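Local coordinates for 5-dehydro-2-deoxygluconokinase (Bacillus halodurans C-125, PDB 2QCV), which probably phosphorylates 5-dehydro-2-deoxy-D-gluconate with ATP, a step in myo-inositol breakdown, as a member of the PfkB family of carbohydrate kinases, at residues A20-N25 and D70-F75; F75-M80 and V85-L90. All coordinates share one frame; numbering follows the deposited sequence.

Contact 1. Residues A20-N25 and D70-F75; sequences ACIDLN and DQHGRF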
ATOM      1  N   ALA A  20       2.566 -21.603   8.830  1.00 27.82           N
ATOM      2  CA  ALA A  20       3.331 -22.027   9.995  1.00 27.09           C
ATOM      3  C   ALA A  20       3.851 -20.741  10.621  1.00 29.44           C
ATOM      4  O   ALA A  20       4.531 -19.941   9.952  1.00 30.03           O
ATOM      5  CB  ALA A  20       4.476 -22.951   9.623  1.00 30.12           C
ATOM      6  N   CYS A  21       3.459 -20.477  11.869  1.00 28.15           N
ATOM      7  CA  CYS A  21       3.838 -19.225  12.487  1.00 28.80           C
ATOM      8  C   CYS A  21       4.297 -19.460  13.930  1.00 29.64           C
ATOM      9  O   CYS A  21       4.582 -20.577  14.329  1.00 31.08           O
ATOM     10  CB  CYS A  21       2.663 -18.248  12.396  1.00 30.12           C
ATOM     11  SG  CYS A  21       1.277 -18.774  13.279  1.00 39.92           S
ATOM     12  N   ILE A  22       4.423 -18.376  14.676  1.00 30.94           N
ATOM     13  CA  ILE A  22       4.806 -18.429  16.088  1.00 28.71           C
ATOM     14  C   ILE A  22       3.598 -18.177  16.964  1.00 31.15           C
ATOM     15  O   ILE A  22       2.890 -17.176  16.813  1.00 28.36           O
ATOM     16  CB  ILE A  22       5.870 -17.380  16.406  1.00 30.04           C
ATOM     17  CG1 ILE A  22       7.137 -17.655  15.565  1.00 32.69           C
ATOM     18  CG2 ILE A  22       6.228 -17.362  17.957  1.00 27.30           C
ATOM     19  CD1 ILE A  22       7.777 -18.992  15.912  1.00 31.00           C
ATOM     20  N   ASP A  23       3.396 -19.075  17.912  1.00 29.91           N
ATOM     21  CA  ASP A  23       2.466 -18.848  19.006  1.00 30.36           C
ATOM     22  C   ASP A  23       3.286 -18.471  20.251  1.00 29.45           C
ATOM     23  O   ASP A  23       4.319 -19.088  20.567  1.00 31.27           O
ATOM     24  CB  ASP A  23       1.655 -20.094  19.305  1.00 28.63           C
ATOM     25  CG  ASP A  23       0.534 -20.344  18.299  1.00 34.16           C
ATOM     26  OD1 ASP A  23       0.332 -19.547  17.362  1.00 42.54           O
ATOM     27  OD2 ASP A  23      -0.133 -21.372  18.474  1.00 36.15           O
ATOM     28  N   LEU A  24       2.820 -17.441  20.935  1.00 30.88           N
ATOM     29  CA  LEU A  24       3.417 -16.974  22.181  1.00 29.33           C
ATOM     30  C   LEU A  24       2.334 -17.161  23.240  1.00 29.80           C
ATOM     31  O   LEU A  24       1.392 -16.391  23.352  1.00 29.02           O
ATOM     32  CB  LEU A  24       3.901 -15.543  22.028  1.00 29.57           C
ATOM     33  CG  LEU A  24       5.147 -15.458  21.105  1.00 29.52           C
ATOM     34  CD1 LEU A  24       5.355 -14.098  20.463  1.00 34.13           C
ATOM     35  CD2 LEU A  24       6.365 -15.884  21.860  1.00 29.06           C
ATOM     36  N   ASN A  25       2.496 -18.237  23.988  1.00 31.15           N
ATOM     37  CA  ASN A  25       1.553 -18.650  24.981  1.00 34.37           C
ATOM     38  C   ASN A  25       1.856 -18.114  26.369  1.00 30.41           C
ATOM     39  O   ASN A  25       2.942 -18.271  26.878  1.00 32.17           O
ATOM     40  CB  ASN A  25       1.534 -20.169  25.030  1.00 34.00           C
ATOM     41  CG  ASN A  25       1.053 -20.762  23.722  1.00 49.52           C
ATOM     42  OD1 ASN A  25       1.773 -21.520  23.079  1.00 61.69           O
ATOM     43  ND2 ASN A  25      -0.145 -20.360  23.289  1.00 56.54           N
ATOM     44  N   ASP A  70      14.652 -15.355   9.130  1.00 29.57           N
ATOM     45  CA  ASP A  70      15.057 -14.892  10.444  1.00 30.18           C
ATOM     46  C   ASP A  70      14.952 -16.004  11.472  1.00 31.27           C
ATOM     47  O   ASP A  70      14.650 -17.163  11.136  1.00 28.97           O
ATOM     48  CB  ASP A  70      14.259 -13.644  10.853  1.00 30.46           C
ATOM     49  CG  ASP A  70      12.767 -13.898  11.068  1.00 30.91           C
ATOM     50  OD1 ASP A  70      12.314 -14.998  11.426  1.00 26.65           O
ATOM     51  OD2 ASP A  70      12.005 -12.931  10.884  1.00 28.55           O
ATOM     52  N   GLN A  71      15.203 -15.661  12.738  1.00 30.89           N
ATOM     53  CA  GLN A  71      15.201 -16.668  13.816  1.00 29.85           C
ATOM     54  C   GLN A  71      13.861 -17.325  14.042  1.00 30.21           C
ATOM     55  O   GLN A  71      13.797 -18.472  14.475  1.00 29.94           O
ATOM     56  CB  GLN A  71      15.690 -16.084  15.133  1.00 29.88           C
ATOM     57  CG  GLN A  71      17.116 -15.533  15.053  1.00 27.98           C
ATOM     58  CD  GLN A  71      17.186 -14.070  14.726  1.00 34.45           C
ATOM     59  OE1 GLN A  71      16.411 -13.564  13.928  1.00 29.81           O
ATOM     60  NE2 GLN A  71      18.167 -13.370  15.332  1.00 31.35           N
ATOM     61  N   HIS A  72      12.770 -16.626  13.762  1.00 27.10           N
ATOM     62  CA  HIS A  72      11.486 -17.273  13.918  1.00 26.62           C
ATOM     63  C   HIS A  72      11.246 -18.313  12.792  1.00 27.82           C
ATOM     64  O   HIS A  72      10.822 -19.430  13.059  1.00 27.99           O
ATOM     65  CB  HIS A  72      10.367 -16.236  13.961  1.00 28.51           C
ATOM     66  CG  HIS A  72      10.283 -15.488  15.252  1.00 32.03           C
ATOM     67  ND1 HIS A  72      10.832 -15.956  16.425  1.00 35.31           N
ATOM     68  CD2 HIS A  72       9.647 -14.335  15.569  1.00 30.27           C
ATOM     69  CE1 HIS A  72      10.591 -15.092  17.397  1.00 32.14           C
ATOM     70  NE2 HIS A  72       9.854 -14.112  16.909  1.00 33.38           N
ATOM     71  N   GLY A  73      11.542 -17.947  11.557  1.00 29.50           N
ATOM     72  CA  GLY A  73      11.426 -18.898  10.457  1.00 28.15           C
ATOM     73  C   GLY A  73      12.347 -20.087  10.670  1.00 27.79           C
ATOM     74  O   GLY A  73      11.956 -21.198  10.450  1.00 26.50           O
ATOM     75  N   ARG A  74      13.581 -19.862  11.111  1.00 29.08           N
ATOM     76  CA  ARG A  74      14.502 -20.981  11.307  1.00 28.18           C
ATOM     77  C   ARG A  74      14.092 -21.880  12.453  1.00 27.42           C
ATOM     78  O   ARG A  74      14.279 -23.098  12.388  1.00 29.26           O
ATOM     79  CB  ARG A  74      15.931 -20.502  11.484  1.00 30.41           C
ATOM     80  CG  ARG A  74      16.441 -19.822  10.262  1.00 34.97           C
ATOM     81  CD  ARG A  74      17.917 -19.542  10.335  1.00 40.10           C
ATOM     82  NE  ARG A  74      18.287 -18.498  11.300  1.00 42.01           N
ATOM     83  CZ  ARG A  74      18.315 -17.189  11.046  1.00 38.46           C
ATOM     84  NH1 ARG A  74      17.982 -16.703   9.865  1.00 38.16           N
ATOM     85  NH2 ARG A  74      18.712 -16.359  11.991  1.00 43.01           N
ATOM     86  N   PHE A  75      13.514 -21.302  13.502  1.00 28.70           N
ATOM     87  CA  PHE A  75      12.935 -22.113  14.556  1.00 26.87           C
ATOM     88  C   PHE A  75      11.803 -23.012  14.062  1.00 29.74           C
ATOM     89  O   PHE A  75      11.734 -24.195  14.429  1.00 31.30           O
ATOM     90  CB  PHE A  75      12.435 -21.253  15.710  1.00 28.20           C
ATOM     91  CG  PHE A  75      11.537 -21.982  16.650  1.00 27.80           C
ATOM     92  CD1 PHE A  75      12.043 -22.917  17.542  1.00 31.63           C
ATOM     93  CD2 PHE A  75      10.148 -21.749  16.623  1.00 30.25           C
ATOM     94  CE1 PHE A  75      11.200 -23.608  18.385  1.00 35.52           C
ATOM     95  CE2 PHE A  75       9.298 -22.427  17.473  1.00 33.94           C
ATOM     96  CZ  PHE A  75       9.807 -23.352  18.356  1.00 31.03           C
TER
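Ile22 turns its CG1 beside its own backbone N, anti to the carbonyl carbon (chi1 -61°), which carries the longer branch toward the helix; there His72 has a similar first torsion, while Phe75 swings its CG anti to the backbone N (chi1 166°). This is the junction of the two parts of a PfkB kinase of the ribokinase fold: strand 21-26 belongs to the small four-stranded lid sheet, and helix 71-82 belongs to the large alpha/beta domain. The isoleucine serves two rings with two successive atoms. Ile22 CG1 sits over one face of the imidazole, 4.2 Å from the centroid of the His72 ring and displaced toward the rim, a CH-pi contact. The two side chains cross at about a right angle. At the helix start, Asp70 is the N-cap: Asp70 OD1 accepts from Gly73 N at 3.1 Å, a nearly straight bond, and more weakly from His72 N, tying down the turn that bears the histidine. Thr99 and Ile76 also pack on Ile22, and Lys41 makes a cation-pi contact with the Phe75 ring. The second subunit comes in here too: its Phe103 meets His72 edge-to-face, and its Glu34 forms a salt bridge with Arg74. Beyond CG1, the Ile22 CD1 methyl meets the edge of the phenyl ring, near its plane, 3.7 Å from Phe75 CD2.

Contact 2. Residues F75-M80 and V85-L90; sequences FIESYM and VDTSNL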
ATOM      1  N   PHE A  75      13.514 -21.302  13.502  1.00 28.70           N
ATOM      2  CA  PHE A  75      12.935 -22.113  14.556  1.00 26.87           C
ATOM      3  C   PHE A  75      11.803 -23.012  14.062  1.00 29.74           C
ATOM      4  O   PHE A  75      11.734 -24.195  14.429  1.00 31.30           O
ATOM      5  CB  PHE A  75      12.435 -21.253  15.710  1.00 28.20           C
ATOM      6  CG  PHE A  75      11.537 -21.982  16.650  1.00 27.80           C
ATOM      7  CD1 PHE A  75      12.043 -22.917  17.542  1.00 31.63           C
ATOM      8  CD2 PHE A  75      10.148 -21.749  16.623  1.00 30.25           C
ATOM      9  CE1 PHE A  75      11.200 -23.608  18.385  1.00 35.52           C
ATOM     10  CE2 PHE A  75       9.298 -22.427  17.473  1.00 33.94           C
ATOM     11  CZ  PHE A  75       9.807 -23.352  18.356  1.00 31.03           C
ATOM     12  N   ILE A  76      10.904 -22.442  13.275  1.00 28.34           N
ATOM     13  CA  ILE A  76       9.760 -23.188  12.732  1.00 27.71           C
ATOM     14  C   ILE A  76      10.298 -24.362  11.911  1.00 27.29           C
ATOM     15  O   ILE A  76       9.862 -25.493  12.098  1.00 28.54           O
ATOM     16  CB  ILE A  76       8.853 -22.300  11.856  1.00 26.95           C
ATOM     17  CG1 ILE A  76       7.976 -21.356  12.710  1.00 25.86           C
ATOM     18  CG2 ILE A  76       7.914 -23.149  10.988  1.00 27.29           C
ATOM     19  CD1 ILE A  76       7.480 -20.108  12.002  1.00 28.43           C
ATOM     20  N   GLU A  77      11.267 -24.110  11.031  1.00 27.64           N
ATOM     21  CA  GLU A  77      11.818 -25.200  10.207  1.00 27.49           C
ATOM     22  C   GLU A  77      12.485 -26.261  11.075  1.00 27.96           C
ATOM     23  O   GLU A  77      12.276 -27.450  10.889  1.00 27.66           O
ATOM     24  CB  GLU A  77      12.829 -24.669   9.174  1.00 28.30           C
ATOM     25  CG  GLU A  77      13.316 -25.714   8.155  1.00 28.94           C
ATOM     26  CD  GLU A  77      14.358 -26.683   8.690  1.00 35.09           C
ATOM     27  OE1 GLU A  77      15.182 -26.307   9.589  1.00 30.85           O
ATOM     28  OE2 GLU A  77      14.359 -27.859   8.225  1.00 29.74           O
ATOM     29  N   SER A  78      13.305 -25.829  12.033  1.00 29.38           N
ATOM     30  CA  SER A  78      14.039 -26.753  12.867  0.50 29.34           C
ATOM     31  C   SER A  78      13.142 -27.588  13.767  1.00 29.05           C
ATOM     32  O   SER A  78      13.395 -28.785  13.959  1.00 29.61           O
ATOM     33  CB  SER A  78      15.091 -25.998  13.679  0.50 30.44           C
ATOM     34  OG  SER A  78      15.977 -25.355  12.779  0.50 40.32           O
ATOM     35  N   TYR A  79      12.104 -26.961  14.325  1.00 29.54           N
ATOM     36  CA  TYR A  79      11.138 -27.654  15.157  1.00 28.64           C
ATOM     37  C   TYR A  79      10.349 -28.701  14.356  1.00 30.30           C
ATOM     38  O   TYR A  79      10.229 -29.861  14.766  1.00 28.41           O
ATOM     39  CB  TYR A  79      10.139 -26.676  15.800  1.00 31.37           C
ATOM     40  CG  TYR A  79       9.198 -27.417  16.728  1.00 30.15           C
ATOM     41  CD1 TYR A  79       9.563 -27.699  18.034  1.00 39.51           C
ATOM     42  CD2 TYR A  79       7.987 -27.899  16.279  1.00 28.41           C
ATOM     43  CE1 TYR A  79       8.723 -28.422  18.870  1.00 36.32           C
ATOM     44  CE2 TYR A  79       7.152 -28.624  17.103  1.00 32.55           C
ATOM     45  CZ  TYR A  79       7.535 -28.889  18.398  1.00 37.00           C
ATOM     46  OH  TYR A  79       6.683 -29.594  19.219  1.00 41.18           O
HETATM   47  N   MSE A  80       9.760 -28.286  13.232  1.00 26.47           N
HETATM   48  CA  MSE A  80       9.011 -29.223  12.404  1.00 29.74           C
HETATM   49  C   MSE A  80       9.866 -30.402  11.955  1.00 27.23           C
HETATM   50  O   MSE A  80       9.433 -31.545  12.041  1.00 29.61           O
HETATM   51  CB  MSE A  80       8.404 -28.465  11.220  1.00 28.83           C
HETATM   52  CG  MSE A  80       7.378 -27.469  11.699  1.00 31.28           C
HETATM   53 SE   MSE A  80       6.529 -26.481  10.204  0.75 40.56          SE
HETATM   54  CE  MSE A  80       5.141 -27.761   9.928  1.00 33.61           C
ATOM     55  N   VAL A  85       8.449 -33.874  10.613  1.00 28.79           N
ATOM     56  CA  VAL A  85       7.748 -33.338   9.432  1.00 29.29           C
ATOM     57  C   VAL A  85       8.785 -33.056   8.342  1.00 28.61           C
ATOM     58  O   VAL A  85       9.838 -32.520   8.636  1.00 28.42           O
ATOM     59  CB  VAL A  85       6.939 -32.058   9.753  1.00 28.01           C
ATOM     60  CG1 VAL A  85       6.246 -31.518   8.506  1.00 27.77           C
ATOM     61  CG2 VAL A  85       5.894 -32.310  10.819  1.00 28.83           C
ATOM     62  N   ASP A  86       8.497 -33.398   7.084  1.00 29.58           N
ATOM     63  CA  ASP A  86       9.374 -33.021   5.969  0.50 30.70           C
ATOM     64  C   ASP A  86       9.288 -31.512   5.720  1.00 31.69           C
ATOM     65  O   ASP A  86       8.197 -30.981   5.510  1.00 28.87           O
ATOM     66  CB  ASP A  86       8.979 -33.777   4.707  0.50 32.09           C
ATOM     67  CG  ASP A  86       9.919 -33.517   3.550  0.50 31.48           C
ATOM     68  OD1 ASP A  86       9.825 -32.446   2.913  0.50 35.70           O
ATOM     69  OD2 ASP A  86      10.742 -34.403   3.259  0.50 35.13           O
ATOM     70  N   THR A  87      10.451 -30.838   5.721  1.00 29.60           N
ATOM     71  CA  THR A  87      10.521 -29.382   5.544  1.00 28.47           C
ATOM     72  C   THR A  87      11.164 -28.977   4.209  1.00 27.62           C
ATOM     73  O   THR A  87      11.488 -27.792   4.001  1.00 26.22           O
ATOM     74  CB  THR A  87      11.283 -28.720   6.723  1.00 28.99           C
ATOM     75  OG1 THR A  87      12.655 -29.187   6.786  1.00 29.13           O
ATOM     76  CG2 THR A  87      10.529 -28.995   8.035  1.00 25.89           C
ATOM     77  N   SER A  88      11.303 -29.938   3.304  1.00 28.12           N
ATOM     78  CA  SER A  88      11.896 -29.716   1.977  1.00 28.91           C
ATOM     79  C   SER A  88      11.201 -28.658   1.115  1.00 29.08           C
ATOM     80  O   SER A  88      11.843 -28.041   0.260  1.00 28.76           O
ATOM     81  CB  SER A  88      11.984 -31.032   1.180  1.00 29.96           C
ATOM     82  OG  SER A  88      10.719 -31.470   0.762  1.00 30.37           O
ATOM     83  N   ASN A  89       9.922 -28.417   1.355  1.00 25.89           N
ATOM     84  CA  ASN A  89       9.139 -27.471   0.549  1.00 28.50           C
ATOM     85  C   ASN A  89       8.688 -26.250   1.354  1.00 30.31           C
ATOM     86  O   ASN A  89       7.731 -25.531   1.010  1.00 31.53           O
ATOM     87  CB  ASN A  89       7.961 -28.219  -0.099  1.00 29.74           C
ATOM     88  CG  ASN A  89       8.377 -28.967  -1.372  1.00 30.80           C
ATOM     89  OD1 ASN A  89       7.896 -28.636  -2.444  1.00 30.27           O
ATOM     90  ND2 ASN A  89       9.276 -29.975  -1.253  1.00 25.87           N
ATOM     91  N   LEU A  90       9.400 -25.989   2.451  1.00 29.96           N
ATOM     92  CA  LEU A  90       9.292 -24.720   3.108  1.00 28.85           C
ATOM     93  C   LEU A  90      10.158 -23.770   2.311  1.00 32.39           C
ATOM     94  O   LEU A  90      11.306 -24.077   1.996  1.00 37.05           O
ATOM     95  CB  LEU A  90       9.792 -24.778   4.524  1.00 31.09           C
ATOM     96  CG  LEU A  90       8.989 -25.514   5.543  1.00 35.39           C
ATOM     97  CD1 LEU A  90       9.608 -25.212   6.942  1.00 33.40           C
ATOM     98  CD2 LEU A  90       7.548 -25.098   5.487  1.00 38.37           C
TER
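Glu77 and Thr87 join the helix to the loop that follows it, within a beta-alpha-beta crossover of the large domain: strand 61-67 leads into helix 71-82, and the chain returns through 85-90 to strand 90-92, parallel to 61-67 and next to it. From CB outward, the glutamate passes from apolar to polar surroundings. Glu77 CB lies 4.0 Å from the CD1 methyl of Leu90, and CG touches the same methyl while also packing on Thr87 CB. The chain then bends (chi2 -77°), turning the carboxylate to the threonine hydroxyl. At the tip Glu77 OE2 accepts from Thr87 OG1 at 2.6 Å, through the lone pair directed away from OE1. Arg81, one turn further along the helix, forms a salt bridge to this same OE2 through its NE. Replacing Glu77 by an alanine would remove the carboxylate and CG, and is likely to leave the Thr87 hydroxyl without this acceptor, Arg81 without this salt bridge and Leu90 CD1 with less to pack on.

The other branch of Thr87, CG2, rests 3.9 Å from CB of Met80, a selenomethionine. Nearer the end of the helix the backbone takes over: Val85 N donates to Met80 O at 2.9 Å. Beside this bond Met80 CB and Val85 CB lie 4.1 Å apart. Val51 of helix 46-56 packs on both of these side chains, while Phe63 of strand 61-67 meets Met80 and Leu90. A type I turn from Thr87 to Leu90 then hands the chain to the strand. With a hydroxyl and an arginine sharing one carboxylate oxygen, Glu77 is likely to be ionised, its charge probably offset in part by Arg81 of the same helix.

Contacts 1 and 2 occupy successive turns of helix 71-82, share Phe75, and have centres about 11 Å apart. Ile76 is the bridge between them: Ile76 CD1 lies 3.6 Å from Ala20 O, and Ile76 CG1 comes within 4.0 Å of Ile22 CD1. One turn further, the selenium of Met80 rests 4.1 Å from Ala20 CB. Contact 1 joins the lid strand to the large domain, whereas contact 2 lies within the large domain, near its edge strand 90-92. In PfkB kinases the sugar generally binds between lid and large domain, so contact 1 probably lies at the junction bordering that cleft; neither contact includes a bound ligand.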